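PDB 2J0W: lysine-sensitive aspartokinase 3, which catalyses the ATP-dependent phosphorylation of L-aspartate to 4-phospho-L-aspartate, the first step of lysine biosynthesis, and is feedback-inhibited by lysine. Local coordinates for residues A387-I392 against Q438-L443; L47-A52 against G357-G362. All coordinates share one frame; numbering follows the deposited sequence.

Contact 1: residues A387-I392 against Q438-L443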
loop_
_atom_site.group_PDB
_atom_site.type_symbol
_atom_site.label_atom_id
_atom_site.label_comp_id
_atom_site.label_asym_id
_atom_site.label_seq_id
_atom_site.Cartn_x
_atom_site.Cartn_y
_atom_site.Cartn_z
ATOM N N ALA A 387 -9.523 7.185 12.895
ATOM C CA ALA A 387 -10.386 7.827 11.906
ATOM C C ALA A 387 -9.629 8.202 10.629
ATOM O O ALA A 387 -8.513 8.727 10.685
ATOM C CB ALA A 387 -11.024 9.069 12.522
ATOM N N LEU A 388 -10.237 7.934 9.476
ATOM C CA LEU A 388 -9.609 8.249 8.193
ATOM C C LEU A 388 -9.979 9.639 7.697
ATOM O O LEU A 388 -11.148 10.031 7.743
ATOM C CB LEU A 388 -10.027 7.251 7.112
ATOM C CG LEU A 388 -9.540 7.636 5.704
ATOM C CD1 LEU A 388 -8.095 7.232 5.559
ATOM C CD2 LEU A 388 -10.361 6.956 4.634
ATOM N N VAL A 389 -8.982 10.378 7.216
ATOM C CA VAL A 389 -9.216 11.704 6.659
ATOM C C VAL A 389 -8.750 11.681 5.200
ATOM O O VAL A 389 -7.609 11.328 4.901
ATOM C CB VAL A 389 -8.464 12.817 7.438
ATOM C CG1 VAL A 389 -8.593 14.144 6.700
ATOM C CG2 VAL A 389 -9.058 12.970 8.824
ATOM N N ALA A 390 -9.647 12.052 4.299
ATOM C CA ALA A 390 -9.341 12.053 2.882
ATOM C C ALA A 390 -9.474 13.426 2.238
ATOM O O ALA A 390 -10.387 14.176 2.559
ATOM C CB ALA A 390 -10.259 11.082 2.177
ATOM N N LEU A 391 -8.560 13.753 1.332
ATOM C CA LEU A 391 -8.625 15.014 0.603
ATOM C C LEU A 391 -8.911 14.670 -0.839
ATOM O O LEU A 391 -8.149 13.951 -1.479
ATOM C CB LEU A 391 -7.308 15.770 0.654
ATOM C CG LEU A 391 -7.258 16.866 -0.424
ATOM C CD1 LEU A 391 -8.271 17.949 -0.105
ATOM C CD2 LEU A 391 -5.867 17.459 -0.505
ATOM N N ILE A 392 -10.007 15.178 -1.364
ATOM C CA ILE A 392 -10.333 14.885 -2.737
ATOM C C ILE A 392 -10.164 16.105 -3.608
ATOM O O ILE A 392 -10.533 17.222 -3.226
ATOM C CB ILE A 392 -11.754 14.355 -2.853
ATOM C CG1 ILE A 392 -11.825 13.030 -2.105
ATOM C CG2 ILE A 392 -12.157 14.200 -4.326
ATOM C CD1 ILE A 392 -13.064 12.259 -2.376
ATOM N N GLN A 438 -11.182 18.069 14.842
ATOM C CA GLN A 438 -10.326 19.252 14.932
ATOM C C GLN A 438 -9.383 19.304 13.716
ATOM O O GLN A 438 -9.030 20.385 13.227
ATOM C CB GLN A 438 -9.513 19.248 16.232
ATOM C CG GLN A 438 -8.797 20.571 16.470
ATOM C CD GLN A 438 -7.789 20.524 17.609
ATOM O OE1 GLN A 438 -7.096 21.506 17.878
ATOM N NE2 GLN A 438 -7.698 19.383 18.274
ATOM N N VAL A 439 -8.985 18.134 13.224
ATOM C CA VAL A 439 -8.124 18.058 12.058
ATOM C C VAL A 439 -8.915 18.516 10.832
ATOM O O VAL A 439 -8.462 19.371 10.075
ATOM C CB VAL A 439 -7.619 16.613 11.839
ATOM C CG1 VAL A 439 -6.911 16.491 10.493
ATOM C CG2 VAL A 439 -6.672 16.227 12.962
ATOM N N VAL A 440 -10.102 17.950 10.647
ATOM C CA VAL A 440 -10.944 18.308 9.510
ATOM C C VAL A 440 -11.155 19.814 9.451
ATOM O O VAL A 440 -11.179 20.422 8.375
ATOM C CB VAL A 440 -12.306 17.631 9.614
ATOM C CG1 VAL A 440 -13.192 18.048 8.457
ATOM C CG2 VAL A 440 -12.109 16.135 9.634
ATOM N N GLN A 441 -11.309 20.408 10.626
ATOM C CA GLN A 441 -11.517 21.839 10.732
ATOM C C GLN A 441 -10.231 22.569 10.361
ATOM O O GLN A 441 -10.229 23.417 9.467
ATOM C CB GLN A 441 -11.944 22.188 12.161
ATOM C CG GLN A 441 -13.359 21.728 12.513
ATOM C CD GLN A 441 -13.543 21.457 13.999
ATOM O OE1 GLN A 441 -14.654 21.199 14.458
ATOM N NE2 GLN A 441 -12.449 21.505 14.757
ATOM N N LYS A 442 -9.134 22.224 11.025
ATOM C CA LYS A 442 -7.880 22.880 10.722
ATOM C C LYS A 442 -7.563 22.880 9.234
ATOM O O LYS A 442 -7.198 23.920 8.691
ATOM C CB LYS A 442 -6.736 22.245 11.502
ATOM C CG LYS A 442 -6.708 22.647 12.968
ATOM C CD LYS A 442 -6.597 24.164 13.131
ATOM C CE LYS A 442 -6.617 24.562 14.603
ATOM N NZ LYS A 442 -5.599 23.807 15.401
ATOM N N LEU A 443 -7.707 21.733 8.573
ATOM C CA LEU A 443 -7.428 21.636 7.136
ATOM C C LEU A 443 -8.322 22.543 6.315
ATOM O O LEU A 443 -7.863 23.456 5.632
ATOM C CB LEU A 443 -7.632 20.207 6.641
ATOM C CG LEU A 443 -6.715 19.097 7.136
ATOM C CD1 LEU A 443 -7.155 17.810 6.474
ATOM C CD2 LEU A 443 -5.267 19.401 6.795
#
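Val389 sets both of its methyls against Val439, Val440 and Leu443, joining a strand of the ACT domain to the helix that lies over its antiparallel sheet. The strand and helix segments run almost the same way, 17° apart, with their axes 10.0 Å from each other. At that spacing one inward-pointing valine is enough to meet three helix residues. The tight end of the contact is apolar: Val389 CG1 and Leu443 CD1 meet tip to tip at 3.9 Å. The torsions account for this meeting. CG1 stands anti to the backbone N of Val389 (chi1 172°) and so heads toward the C-terminal end of the strand, while the extended chi2 of Leu443 (-180°) carries CD1 outward from its CA to receive it. Leu443 also packs on Leu302 of strand 299-313; Val439, one turn earlier, packs on Phe413. The outer side of the helix is different. Gln438 is exposed and Lys442 partly so, and neither side chain comes near the strand segment. On the other face of the sheet, Leu388 and Ala390 lean on Phe254. Packing is also slacker at the N-terminal end of the buried patch, where Val389 CG2 lies 4.4 Å from Val439 CG1 and 4.5 Å from Val440 CG2.

Contact 2: residues L47-A52 against G357-G362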
loop_
_atom_site.group_PDB
_atom_site.type_symbol
_atom_site.label_atom_id
_atom_site.label_comp_id
_atom_site.label_asym_id
_atom_site.label_seq_id
_atom_site.Cartn_x
_atom_site.Cartn_y
_atom_site.Cartn_z
ATOM N N LEU A 47 -34.871 1.977 15.349
ATOM C CA LEU A 47 -35.734 1.295 16.301
ATOM C C LEU A 47 -35.817 -0.173 15.893
ATOM O O LEU A 47 -35.553 -1.075 16.703
ATOM C CB LEU A 47 -37.122 1.945 16.323
ATOM C CG LEU A 47 -37.125 3.269 17.105
ATOM C CD1 LEU A 47 -38.455 4.013 16.945
ATOM C CD2 LEU A 47 -36.846 2.961 18.576
ATOM N N LEU A 48 -36.147 -0.394 14.622
ATOM C CA LEU A 48 -36.269 -1.735 14.058
ATOM C C LEU A 48 -35.007 -2.565 14.229
ATOM O O LEU A 48 -35.081 -3.765 14.499
ATOM C CB LEU A 48 -36.636 -1.656 12.578
ATOM C CG LEU A 48 -38.085 -1.221 12.350
ATOM C CD1 LEU A 48 -38.372 -1.128 10.871
ATOM C CD2 LEU A 48 -39.034 -2.227 13.017
ATOM N N VAL A 49 -33.848 -1.933 14.083
ATOM C CA VAL A 49 -32.597 -2.654 14.240
ATOM C C VAL A 49 -32.385 -3.025 15.712
ATOM O O VAL A 49 -31.906 -4.114 16.026
ATOM C CB VAL A 49 -31.406 -1.812 13.722
ATOM C CG1 VAL A 49 -30.085 -2.368 14.257
ATOM C CG2 VAL A 49 -31.403 -1.821 12.198
ATOM N N ALA A 50 -32.755 -2.132 16.618
ATOM C CA ALA A 50 -32.583 -2.426 18.033
ATOM C C ALA A 50 -33.465 -3.611 18.422
ATOM O O ALA A 50 -33.110 -4.391 19.308
ATOM C CB ALA A 50 -32.941 -1.220 18.866
ATOM N N LEU A 51 -34.616 -3.739 17.760
ATOM C CA LEU A 51 -35.534 -4.837 18.043
ATOM C C LEU A 51 -35.049 -6.169 17.464
ATOM O O LEU A 51 -35.302 -7.231 18.036
ATOM C CB LEU A 51 -36.912 -4.516 17.501
ATOM C CG LEU A 51 -37.697 -3.464 18.274
ATOM C CD1 LEU A 51 -38.927 -3.061 17.467
ATOM C CD2 LEU A 51 -38.092 -4.023 19.636
ATOM N N ALA A 52 -34.344 -6.113 16.339
ATOM C CA ALA A 52 -33.828 -7.325 15.728
ATOM C C ALA A 52 -32.608 -7.818 16.495
ATOM O O ALA A 52 -32.012 -8.830 16.151
ATOM C CB ALA A 52 -33.475 -7.076 14.263
ATOM N N GLY A 357 -20.932 -1.280 7.648
ATOM C CA GLY A 357 -21.992 -0.561 6.971
ATOM C C GLY A 357 -23.160 -1.531 6.793
ATOM O O GLY A 357 -24.125 -1.262 6.078
ATOM N N SER A 358 -23.068 -2.683 7.453
ATOM C CA SER A 358 -24.117 -3.678 7.361
ATOM C C SER A 358 -25.330 -3.265 8.185
ATOM O O SER A 358 -25.214 -2.519 9.154
ATOM C CB SER A 358 -23.630 -5.032 7.849
ATOM O OG SER A 358 -24.726 -5.925 7.909
ATOM N N THR A 359 -26.496 -3.755 7.781
ATOM C CA THR A 359 -27.747 -3.456 8.457
ATOM C C THR A 359 -27.745 -4.078 9.855
ATOM O O THR A 359 -28.389 -3.577 10.773
ATOM C CB THR A 359 -28.926 -4.010 7.649
ATOM O OG1 THR A 359 -28.933 -3.392 6.361
ATOM C CG2 THR A 359 -30.241 -3.732 8.356
ATOM N N SER A 360 -27.019 -5.176 10.020
ATOM C CA SER A 360 -26.962 -5.828 11.319
ATOM C C SER A 360 -25.726 -5.380 12.104
ATOM O O SER A 360 -24.593 -5.492 11.633
ATOM C CB SER A 360 -26.963 -7.351 11.145
ATOM O OG SER A 360 -27.330 -7.987 12.354
ATOM N N THR A 361 -25.966 -4.868 13.305
ATOM C CA THR A 361 -24.912 -4.391 14.196
ATOM C C THR A 361 -23.783 -5.397 14.422
ATOM O O THR A 361 -22.623 -5.134 14.082
ATOM C CB THR A 361 -25.493 -4.019 15.581
ATOM O OG1 THR A 361 -26.778 -4.638 15.738
ATOM C CG2 THR A 361 -25.625 -2.510 15.730
ATOM N N GLY A 362 -24.147 -6.542 15.000
ATOM C CA GLY A 362 -23.190 -7.592 15.309
ATOM C C GLY A 362 -22.266 -8.091 14.213
ATOM O O GLY A 362 -21.594 -9.105 14.398
#
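Val49, on helix 44-51 of the amino acid kinase domain, points at the turn around Thr359, which belongs to a loop reaching over from the ACT region. The loop is folded by an ST turn: the backbone N of Ser360 donates to Ser358 OG at 3.2 Å, with an N-H...O angle of 157°. Across the contact, the isopropyl group of Val49 straddles the carbonyl oxygen of Thr359, which is 3.8 Å from CG2 and 4.1 Å from CG1. The C=O of Thr359 points almost straight at CG1 (C-O...CG1 about 169°), and CG2, the nearer methyl, lies off that line (about 153°). A valine methyl offers the oxygen no polar hydrogen, which makes this van der Waals contact. The side chain of Thr359 divides its two branches. CG2 faces the helix, 4.4 Å from Val49 CG2, whereas OG1 turns to Thr195 OG1 and the carbonyl oxygen of Gly153, two hydrogen bonds that fix the rotation of the threonine. Val49 also packs on Val115 of helix 108-131. The side chains of the substrate-binding residues Thr45 and Arg198 are each about 4 Å from that of Val49, and bound aspartate about 7 Å from the side chain of Thr359, which places the contact beside the substrate pocket in this R-state complex. At the more exposed edge, Thr361 OG1 hydrogen-bonds Glu53 OE1 and sits 4.3 Å from Val49 CG1.

How the contacts relate
Along the chain the two contacts come in series: contact 2 closes at residue 362, and contact 1 opens at 387. Their centres are 29 Å apart and their nearest atoms about 14 Å, so neither touches the other. Contact 1 is internal to the regulatory part, tying strand 386-393 to helix 436-448, whereas contact 2 bridges the kinase domain and that part. The two are connected through one sheet: strand 348-353, which leads into the loop of contact 2, and strand 386-393 both pair with strand 299-313. Contact 2 thus joins the loop leading out of this ACT sheet to the kinase domain near the bound aspartate.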